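Local coordinates for protein epsin-1 (Saccharomyces cerevisiae, PDB 5LOZ) that binds phosphoinositide-rich membranes, clathrin and ubiquitin as an endocytic adaptor, this piece being its ENTH domain, at residues 19-24 against 64-69. Numbering follows the deposited sequence.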
ATOM      1  N   HIS A  19       0.251   8.135  10.474  1.00 12.49           N
ATOM      2  CA  HIS A  19      -0.121   6.962   9.625  1.00 14.00           C
ATOM      3  C   HIS A  19      -1.295   7.181   8.655  1.00 15.21           C
ATOM      4  O   HIS A  19      -1.550   6.344   7.806  1.00 14.29           O
ATOM      5  CB  HIS A  19      -0.366   5.710  10.437  1.00 13.56           C
ATOM      6  CG  HIS A  19      -1.583   5.739  11.294  1.00 12.92           C
ATOM      7  ND1 HIS A  19      -2.848   5.524  10.803  1.00 18.64           N
ATOM      8  CD2 HIS A  19      -1.727   5.916  12.637  1.00 16.80           C
ATOM      9  CE1 HIS A  19      -3.719   5.582  11.794  1.00 21.46           C
ATOM     10  NE2 HIS A  19      -3.066   5.826  12.922  1.00 17.73           N
ATOM     11  N   GLN A  20      -2.015   8.290   8.773  1.00 15.03           N
ATOM     12  CA  GLN A  20      -3.091   8.594   7.838  1.00 16.98           C
ATOM     13  C   GLN A  20      -2.576   9.071   6.487  1.00 14.63           C
ATOM     14  O   GLN A  20      -1.730   9.911   6.405  1.00 15.88           O
ATOM     15  CB  GLN A  20      -4.049   9.595   8.443  1.00 18.08           C
ATOM     16  CG  GLN A  20      -4.785   9.079   9.684  1.00 20.81           C
ATOM     17  CD  GLN A  20      -4.052   9.409  11.000  1.00 21.43           C
ATOM     18  OE1 GLN A  20      -2.869   9.761  11.007  1.00 23.09           O
ATOM     19  NE2 GLN A  20      -4.738   9.263  12.095  1.00 22.58           N
ATOM     20  N   VAL A  21      -3.089   8.481   5.412  1.00 14.46           N
ATOM     21  CA  VAL A  21      -2.721   8.859   4.049  1.00 15.33           C
ATOM     22  C   VAL A  21      -3.785   9.828   3.506  1.00 17.72           C
ATOM     23  O   VAL A  21      -4.997   9.607   3.663  1.00 18.18           O
ATOM     24  CB  VAL A  21      -2.607   7.617   3.136  1.00 16.71           C
ATOM     25  CG1 VAL A  21      -2.180   8.008   1.737  1.00 12.44           C
ATOM     26  CG2 VAL A  21      -1.629   6.595   3.757  1.00 10.98           C
ATOM     27  N   SER A  22      -3.327  10.923   2.918  1.00 17.87           N
ATOM     28  CA  SER A  22      -4.209  11.874   2.271  1.00 19.96           C
ATOM     29  C   SER A  22      -5.010  11.255   1.087  1.00 20.62           C
ATOM     30  O   SER A  22      -4.467  10.450   0.279  1.00 15.51           O
ATOM     31  CB  SER A  22      -3.377  13.068   1.768  1.00 22.39           C
ATOM     32  OG  SER A  22      -3.934  13.678   0.612  1.00 28.47           O
ATOM     33  N   LYS A  23      -6.280  11.650   0.981  1.00 22.26           N
ATOM     34  CA  LYS A  23      -7.119  11.270  -0.173  1.00 23.54           C
ATOM     35  C   LYS A  23      -6.522  11.758  -1.489  1.00 22.30           C
ATOM     36  O   LYS A  23      -6.522  11.060  -2.481  1.00 16.47           O
ATOM     37  CB  LYS A  23      -8.532  11.848  -0.014  1.00 25.40           C
ATOM     38  CG  LYS A  23      -9.589  11.132  -0.857  1.00 31.09           C
ATOM     39  CD  LYS A  23     -10.979  11.835  -0.767  1.00 40.37           C
ATOM     40  CE  LYS A  23     -11.516  11.904   0.694  1.00 44.32           C
ATOM     41  NZ  LYS A  23     -12.978  12.273   0.818  1.00 46.05           N
ATOM     42  N   ASP A  24      -6.031  12.986  -1.488  1.00 23.71           N
ATOM     43  CA  ASP A  24      -5.294  13.555  -2.610  1.00 24.18           C
ATOM     44  C   ASP A  24      -4.263  12.557  -3.177  1.00 23.02           C
ATOM     45  O   ASP A  24      -4.233  12.256  -4.396  1.00 22.51           O
ATOM     46  CB  ASP A  24      -4.498  14.779  -2.110  1.00 26.30           C
ATOM     47  CG  ASP A  24      -5.133  16.072  -2.450  1.00 33.25           C
ATOM     48  OD1 ASP A  24      -5.720  16.685  -1.518  1.00 41.94           O
ATOM     49  OD2 ASP A  24      -5.011  16.486  -3.638  1.00 42.85           O
ATOM     50  N   LEU A  64       0.826  -0.033   3.060  1.00  9.88           N
ATOM     51  CA  LEU A  64      -0.269  -0.990   3.001  1.00 11.23           C
ATOM     52  C   LEU A  64      -1.559  -0.324   2.666  1.00 12.24           C
ATOM     53  O   LEU A  64      -2.390  -0.898   1.920  1.00  9.98           O
ATOM     54  CB  LEU A  64      -0.380  -1.771   4.323  1.00 11.97           C
ATOM     55  CG  LEU A  64       0.722  -2.793   4.661  1.00 11.32           C
ATOM     56  CD1 LEU A  64       0.606  -3.258   6.133  1.00 10.22           C
ATOM     57  CD2 LEU A  64       0.685  -4.016   3.697  1.00 10.64           C
ATOM     58  N   THR A  65      -1.769   0.887   3.175  1.00 10.99           N
ATOM     59  CA  THR A  65      -2.954   1.717   2.825  1.00 11.83           C
ATOM     60  C   THR A  65      -2.968   2.093   1.346  1.00 10.75           C
ATOM     61  O   THR A  65      -4.006   2.013   0.686  1.00 10.04           O
ATOM     62  CB  THR A  65      -3.033   3.022   3.669  1.00 13.49           C
ATOM     63  OG1 THR A  65      -3.052   2.668   5.056  1.00 14.82           O
ATOM     64  CG2 THR A  65      -4.249   3.822   3.349  1.00 15.60           C
ATOM     65  N   VAL A  66      -1.813   2.499   0.836  1.00  9.39           N
ATOM     66  CA  VAL A  66      -1.670   2.780  -0.565  1.00 10.73           C
ATOM     67  C   VAL A  66      -1.957   1.517  -1.381  1.00 11.47           C
ATOM     68  O   VAL A  66      -2.750   1.569  -2.343  1.00 11.04           O
ATOM     69  CB  VAL A  66      -0.272   3.347  -0.887  1.00 11.82           C
ATOM     70  CG1 VAL A  66      -0.082   3.506  -2.353  1.00 12.67           C
ATOM     71  CG2 VAL A  66      -0.070   4.679  -0.151  1.00 11.90           C
ATOM     72  N   ILE A  67      -1.345   0.375  -1.001  1.00 10.24           N
ATOM     73  CA  ILE A  67      -1.584  -0.870  -1.758  1.00  9.57           C
ATOM     74  C   ILE A  67      -3.079  -1.268  -1.809  1.00 10.00           C
ATOM     75  O   ILE A  67      -3.599  -1.704  -2.839  1.00 10.00           O
ATOM     76  CB  ILE A  67      -0.706  -2.022  -1.291  1.00 11.31           C
ATOM     77  CG1 ILE A  67       0.765  -1.674  -1.471  1.00 12.82           C
ATOM     78  CG2 ILE A  67      -1.087  -3.331  -2.047  1.00  7.46           C
ATOM     79  CD1 ILE A  67       1.709  -2.619  -0.842  1.00 12.43           C
ATOM     80  N   ASP A  68      -3.775  -1.103  -0.681  1.00 11.38           N
ATOM     81  CA  ASP A  68      -5.198  -1.408  -0.596  1.00 11.38           C
ATOM     82  C   ASP A  68      -5.980  -0.567  -1.606  1.00 11.57           C
ATOM     83  O   ASP A  68      -6.842  -1.119  -2.331  1.00 14.45           O
ATOM     84  CB  ASP A  68      -5.698  -1.221   0.828  1.00 12.89           C
ATOM     85  CG  ASP A  68      -7.204  -1.196   0.918  1.00 15.14           C
ATOM     86  OD1 ASP A  68      -7.764  -2.294   0.872  1.00 23.20           O
ATOM     87  OD2 ASP A  68      -7.810  -0.080   0.938  1.00 18.26           O
ATOM     88  N   TYR A  69      -5.710   0.741  -1.656  1.00 11.37           N
ATOM     89  CA  TYR A  69      -6.399   1.638  -2.563  1.00 10.59           C
ATOM     90  C   TYR A  69      -6.097   1.265  -4.030  1.00 10.87           C
ATOM     91  O   TYR A  69      -6.972   1.308  -4.896  1.00 10.28           O
ATOM     92  CB  TYR A  69      -6.007   3.072  -2.324  1.00 12.02           C
ATOM     93  CG  TYR A  69      -6.977   4.077  -2.895  1.00 15.18           C
ATOM     94  CD1 TYR A  69      -8.104   4.456  -2.189  1.00 17.67           C
ATOM     95  CD2 TYR A  69      -6.770   4.653  -4.137  1.00 15.48           C
ATOM     96  CE1 TYR A  69      -8.997   5.383  -2.682  1.00 19.38           C
ATOM     97  CE2 TYR A  69      -7.669   5.595  -4.652  1.00 17.09           C
ATOM     98  CZ  TYR A  69      -8.790   5.950  -3.913  1.00 18.38           C
ATOM     99  OH  TYR A  69      -9.728   6.868  -4.338  1.00 23.43           O
TER
HETATM  100  O   HOH W   1      -1.886   3.844   7.223  1.00 28.57           O
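V21 and T65 reach toward each other and meet tip to tip through their methyl groups, V21 CG2 lying 3.8 Å from T65 CG2. Both residues are beta-branched, so one methyl of each can face its partner while the second branch serves another neighbour. In V21, CG1 stands anti to the backbone N (chi1 -178°) and turns to V66, whose CG2 is a looser 4.4 Å away from it; CG2, beside the backbone N, is left for the threonine. V66, buried between helices, also packs on L29 and L46, a place that suits a purely apolar side chain.

Residues 19-22 run as a link into helix 23-32 of the all-helical alpha-alpha superhelix of the ENTH domain, and V21 packs this link against the middle of helix 57-73. S22 is the N-cap of helix 23-32, its OG making a weak hydrogen bond to the backbone N of S25.

Threonine suits position 65 because its two branches divide the work: with chi1 at -57°, CG2 faces the valine and OG1 lies beside the backbone N. From there OG1 hydrogen-bonds to A61 O, one turn back in its own helix, and to K112 NZ of helix 106-121. T65 OG1 also lies 2.7 Å from a water oxygen. The same water donates to H19 O at 2.6 Å and thereby bridges the backbone of the link and the hydroxyl of the helix, beside the methyl contact.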